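Local coordinates for protein epsin-1 (Saccharomyces cerevisiae, PDB 5ONF) that binds membranes enriched in phosphatidylinositol 4,5-bisphosphate and phosphatidylinositol 3,5-bisphosphate through its ENTH domain and is required for endocytosis and actin localization, at residues N25-D30 with A74-V79. Numbering follows the deposited sequence.
Sequences NATSND and AKALTV
Lys75 reaches out of helix 70-86 to Ser28 in the loop that follows helix 18-26, a buried meeting point inside the all-helical ENTH domain of this endocytic adaptor. The polar part of the contact is the ammonium group. Lys75 NZ donates to the Ser28 hydroxyl oxygen OG at 2.7 Å, and a weak bond runs from Lys75 NZ to the Ser28 carbonyl O at 3.2 Å, so one serine holds the amine through both its side chain and its backbone. Ser28 OG in turn gives a weak hydrogen bond to the carbonyl O of Asn25, which links the lysine to the last turn of helix 18-26. Asp30 does not form a salt bridge here, Asp30 OD1 lying 6.4 Å from Lys75 NZ.

What delivers the amine is a fully stretched chain: CG stands anti to the carbonyl carbon of Lys75 (chi1 -63°), and every later torsion is close to 180°. The methylenes run past the helix end, with Lys75 CD 3.3 Å from the carbonyl O of Ala26, while Val34, farther along the same loop, also touches this side chain. Cutting Lys75 back to alanine is likely to leave the Ser28 hydroxyl and carbonyl without their amine partner and to open a gap beside the end of helix 18-26.

The apolar part is made by Thr27, the residue at which the chain turns out of helix 18-26. Its OG1 is hydrogen-bonded to Val23 O and to Arg62 NE of helix 49-63, while the methyl faces helix 70-86. There Thr27 CG2 sits 4.0 Å from Ala76 CA and 4.4 Å from Val79 CG2. On the helix side, Ala26 CB adds a looser touch, 4.5 Å from that same Val79 CG2.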
# COMPACT_ATOMS: atom_id res chain seq x y z
N ASN A 25 4.28 4.21 10.06
CA ASN A 25 3.31 4.83 10.98
C ASN A 25 3.28 6.35 10.84
O ASN A 25 2.22 6.96 10.89
CB ASN A 25 3.62 4.48 12.44
CG ASN A 25 3.45 3.01 12.74
OD1 ASN A 25 2.69 2.30 12.06
ND2 ASN A 25 4.16 2.52 13.77
N ALA A 26 4.46 6.96 10.71
CA ALA A 26 4.56 8.40 10.57
C ALA A 26 3.89 8.84 9.28
O ALA A 26 3.14 9.83 9.27
CB ALA A 26 6.01 8.85 10.60
N THR A 27 4.13 8.09 8.19
CA THR A 27 3.47 8.33 6.90
C THR A 27 2.18 7.50 6.74
O THR A 27 1.98 6.79 5.71
CB THR A 27 4.43 8.02 5.72
OG1 THR A 27 4.72 6.60 5.68
CG2 THR A 27 5.75 8.79 5.91
N SER A 28 1.30 7.59 7.74
CA SER A 28 0.07 6.81 7.75
C SER A 28 -0.91 7.40 6.73
O SER A 28 -0.64 8.47 6.14
CB SER A 28 -0.55 6.75 9.16
OG SER A 28 -0.57 8.03 9.79
N ASN A 29 -2.04 6.72 6.52
CA ASN A 29 -2.99 7.10 5.47
C ASN A 29 -4.22 7.86 5.96
O ASN A 29 -5.20 7.97 5.21
CB ASN A 29 -3.41 5.84 4.69
CG ASN A 29 -4.43 5.00 5.44
OD1 ASN A 29 -4.09 4.28 6.38
ND2 ASN A 29 -5.68 5.07 5.01
N ASP A 30 -4.18 8.40 7.18
CA ASP A 30 -5.38 9.00 7.80
C ASP A 30 -5.52 10.51 7.52
O ASP A 30 -6.29 10.89 6.65
CB ASP A 30 -5.44 8.69 9.31
CG ASP A 30 -5.99 7.30 9.62
OD1 ASP A 30 -6.21 6.49 8.68
OD2 ASP A 30 -6.19 7.00 10.81
N ALA A 74 2.17 13.50 1.33
CA ALA A 74 2.05 14.71 2.15
C ALA A 74 2.91 14.62 3.39
O ALA A 74 3.74 15.50 3.64
CB ALA A 74 0.59 14.96 2.53
N LYS A 75 2.70 13.56 4.17
CA LYS A 75 3.46 13.35 5.40
C LYS A 75 4.93 13.09 5.09
O LYS A 75 5.81 13.63 5.78
CB LYS A 75 2.87 12.20 6.22
CG LYS A 75 1.45 12.48 6.71
CD LYS A 75 0.84 11.29 7.42
CE LYS A 75 -0.60 11.55 7.84
NZ LYS A 75 -1.18 10.43 8.63
N ALA A 76 5.21 12.30 4.05
CA ALA A 76 6.60 11.94 3.67
C ALA A 76 7.50 13.16 3.51
O ALA A 76 8.64 13.15 3.98
CB ALA A 76 6.60 11.13 2.40
N LEU A 77 6.97 14.20 2.87
CA LEU A 77 7.71 15.44 2.62
C LEU A 77 7.99 16.23 3.90
O LEU A 77 9.04 16.86 3.99
CB LEU A 77 6.96 16.31 1.59
CG LEU A 77 6.83 15.70 0.18
CD1 LEU A 77 5.91 16.55 -0.67
CD2 LEU A 77 8.17 15.55 -0.50
N THR A 78 7.07 16.20 4.87
CA THR A 78 7.32 16.79 6.20
C THR A 78 8.39 16.03 6.98
O THR A 78 9.14 16.63 7.74
CB THR A 78 6.05 16.85 7.07
OG1 THR A 78 5.34 15.61 6.98
CG2 THR A 78 5.15 17.95 6.61
N VAL A 79 8.43 14.72 6.79
CA VAL A 79 9.46 13.88 7.41
C VAL A 79 10.80 14.21 6.78
O VAL A 79 11.78 14.39 7.50
CB VAL A 79 9.17 12.37 7.24
CG1 VAL A 79 10.36 11.52 7.63
CG2 VAL A 79 7.96 11.99 8.06